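Local coordinates for effector protein Lem4 (lpg1101) (Legionella pneumophila subsp. pneumophila, PDB 6CGK) that acts as a membrane-associated protein tyrosine phosphatase of the haloacid dehalogenase superfamily, delivered into host cells as a bacterial effector, at residues 20-25 / 151-156. The protein carries 1 engineered substitution. Residues are numbered along the deposited sequence; the frame is centred on the assembly and turned at random.
Sequences VYLNFD and LICDDD. Engineered in segment 20-25: N23 (natural residue Asp). With MG (magnesium ion), chain C; PO4 (phosphate ion), chain B.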
loop_
_atom_site.group_PDB
_atom_site.type_symbol
_atom_site.label_atom_id
_atom_site.label_comp_id
_atom_site.label_asym_id
_atom_site.label_seq_id
_atom_site.Cartn_x
_atom_site.Cartn_y
_atom_site.Cartn_z
ATOM N N VAL A 20 2.105 7.676 2.858
ATOM C CA VAL A 20 1.386 7.238 1.671
ATOM C C VAL A 20 0.637 5.969 2.065
ATOM O O VAL A 20 1.262 4.942 2.355
ATOM C CB VAL A 20 2.345 6.986 0.500
ATOM C CG1 VAL A 20 1.609 6.376 -0.691
ATOM C CG2 VAL A 20 3.078 8.288 0.119
ATOM N N TYR A 21 -0.695 6.051 2.101
ATOM C CA TYR A 21 -1.573 4.936 2.433
ATOM C C TYR A 21 -2.131 4.370 1.140
ATOM O O TYR A 21 -2.866 5.061 0.426
ATOM C CB TYR A 21 -2.743 5.393 3.305
ATOM C CG TYR A 21 -2.430 5.735 4.739
ATOM C CD1 TYR A 21 -2.086 4.746 5.644
ATOM C CD2 TYR A 21 -2.553 7.058 5.210
ATOM C CE1 TYR A 21 -1.854 5.034 6.982
ATOM C CE2 TYR A 21 -2.305 7.358 6.545
ATOM C CZ TYR A 21 -1.954 6.352 7.425
ATOM O OH TYR A 21 -1.738 6.646 8.752
ATOM N N LEU A 22 -1.826 3.110 0.861
ATOM C CA LEU A 22 -2.209 2.493 -0.399
ATOM C C LEU A 22 -3.025 1.248 -0.104
ATOM O O LEU A 22 -2.584 0.374 0.652
ATOM C CB LEU A 22 -0.986 2.123 -1.234
ATOM C CG LEU A 22 0.100 3.176 -1.496
ATOM C CD1 LEU A 22 1.268 2.586 -2.265
ATOM C CD2 LEU A 22 -0.481 4.374 -2.244
ATOM N N ASN A 23 -4.209 1.179 -0.696
ATOM C CA ASN A 23 -4.874 -0.085 -0.865
ATOM C C ASN A 23 -4.018 -0.987 -1.759
ATOM O O ASN A 23 -3.176 -0.511 -2.511
ATOM C CB ASN A 23 -6.249 0.152 -1.493
ATOM C CG ASN A 23 -6.999 -1.082 -1.685
ATOM O OD1 ASN A 23 -7.282 -1.463 -2.817
ATOM N ND2 ASN A 23 -7.372 -1.732 -0.584
ATOM N N PHE A 24 -4.239 -2.304 -1.677
ATOM C CA PHE A 24 -3.445 -3.204 -2.527
ATOM C C PHE A 24 -4.209 -3.689 -3.758
ATOM O O PHE A 24 -3.878 -3.298 -4.877
ATOM C CB PHE A 24 -2.942 -4.417 -1.738
ATOM C CG PHE A 24 -2.002 -5.296 -2.520
ATOM C CD1 PHE A 24 -0.677 -4.885 -2.724
ATOM C CD2 PHE A 24 -2.423 -6.507 -3.033
ATOM C CE1 PHE A 24 0.205 -5.708 -3.451
ATOM C CE2 PHE A 24 -1.551 -7.335 -3.766
ATOM C CZ PHE A 24 -0.233 -6.923 -3.977
ATOM N N ASP A 25 -5.245 -4.520 -3.582
ATOM C CA ASP A 25 -5.909 -5.110 -4.745
ATOM C C ASP A 25 -6.668 -4.035 -5.507
ATOM O O ASP A 25 -7.519 -3.338 -4.940
ATOM C CB ASP A 25 -6.901 -6.198 -4.325
ATOM C CG ASP A 25 -6.224 -7.368 -3.659
ATOM O OD1 ASP A 25 -5.348 -7.976 -4.291
ATOM O OD2 ASP A 25 -6.566 -7.669 -2.497
ATOM N N LEU A 151 -1.080 10.975 1.396
ATOM C CA LEU A 151 -1.576 10.505 0.111
ATOM C C LEU A 151 -2.336 9.210 0.362
ATOM O O LEU A 151 -1.841 8.336 1.081
ATOM C CB LEU A 151 -0.422 10.280 -0.880
ATOM C CG LEU A 151 -0.779 9.616 -2.216
ATOM C CD1 LEU A 151 -1.795 10.437 -3.001
ATOM C CD2 LEU A 151 0.477 9.374 -3.044
ATOM N N ILE A 152 -3.550 9.105 -0.186
ATOM C CA ILE A 152 -4.392 7.915 -0.038
ATOM C C ILE A 152 -4.872 7.529 -1.415
ATOM O O ILE A 152 -5.490 8.350 -2.105
ATOM C CB ILE A 152 -5.613 8.166 0.861
ATOM C CG1 ILE A 152 -5.196 8.562 2.271
ATOM C CG2 ILE A 152 -6.563 6.945 0.830
ATOM C CD1 ILE A 152 -6.415 8.952 3.140
ATOM N N CYS A 153 -4.608 6.285 -1.808
ATOM C CA CYS A 153 -5.101 5.726 -3.061
ATOM C C CYS A 153 -5.916 4.470 -2.787
ATOM O O CYS A 153 -5.442 3.551 -2.105
ATOM C CB CYS A 153 -3.946 5.393 -4.006
ATOM S SG CYS A 153 -3.031 6.856 -4.467
ATOM N N ASP A 154 -7.143 4.431 -3.315
ATOM C CA ASP A 154 -7.987 3.250 -3.207
ATOM C C ASP A 154 -8.859 3.156 -4.450
ATOM O O ASP A 154 -9.321 4.174 -4.969
ATOM C CB ASP A 154 -8.850 3.310 -1.943
ATOM C CG ASP A 154 -9.258 1.947 -1.443
ATOM O OD1 ASP A 154 -9.639 1.090 -2.263
ATOM O OD2 ASP A 154 -9.204 1.734 -0.215
ATOM N N ASP A 155 -9.076 1.931 -4.930
ATOM C CA ASP A 155 -9.991 1.728 -6.049
ATOM C C ASP A 155 -11.446 1.585 -5.606
ATOM O O ASP A 155 -12.349 1.650 -6.449
ATOM C CB ASP A 155 -9.598 0.493 -6.841
ATOM C CG ASP A 155 -9.669 -0.764 -6.004
ATOM O OD1 ASP A 155 -9.031 -0.764 -4.940
ATOM O OD2 ASP A 155 -10.360 -1.732 -6.396
ATOM N N ASP A 156 -11.687 1.345 -4.322
ATOM C CA ASP A 156 -13.032 1.267 -3.773
ATOM C C ASP A 156 -13.313 2.616 -3.113
ATOM O O ASP A 156 -12.673 2.969 -2.114
ATOM C CB ASP A 156 -13.138 0.101 -2.790
ATOM C CG ASP A 156 -14.574 -0.214 -2.397
ATOM O OD1 ASP A 156 -15.374 0.731 -2.270
ATOM O OD2 ASP A 156 -14.900 -1.408 -2.215
HETATM MG MG MG C . -8.744 -2.531 -3.536
HETATM P P PO4 B . -7.809 -4.783 -0.838
HETATM O O1 PO4 B . -6.293 -4.733 -0.924
HETATM O O2 PO4 B . -8.362 -4.324 0.508
HETATM O O3 PO4 B . -8.209 -6.232 -1.072
HETATM O O4 PO4 B . -8.420 -3.984 -1.970
HETATM O O HOH W 1 -10.075 -1.648 -2.199
HETATM O O HOH W 2 -10.252 -3.620 -4.395
#
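D25 and D155 meet at one magnesium ion, where two neighbouring parallel strands of the haloacid dehalogenase Rossmann-like domain run into their C-terminal loops. The metal takes D25 O at 2.0 Å, D155 OD1 at 2.3 Å, the side chain of N23, a phosphate oxygen and two waters. N23 is engineered; the natural Asp is probably the nucleophile, as in this superfamily. With CG between backbone N and carbonyl carbon (chi1 62°), D155 turns OD1 to the ion; OD2 accepts from one metal-bound water. D154, seen to bind magnesium in a structure of this protein, is no ligand here: OD1 accepts from the other metal-bound water at 2.8 Å. The phosphate sits past N23, with D25 N donating to its O1 at 2.9 Å; S94, R95 and K132 bind it too, and N96 holds D25 OD2. Behind the site, Y21 N to L151 O, C153 N to Y21 O and N23 N to C153 O fix the strand pairing. V20 CG1 lies beside L151 CD2, and L22 CD2 touches C153 CB on that same face. D156 N closes an Asx turn onto D154 OD1 at 2.9 Å, from above the carboxylate plane.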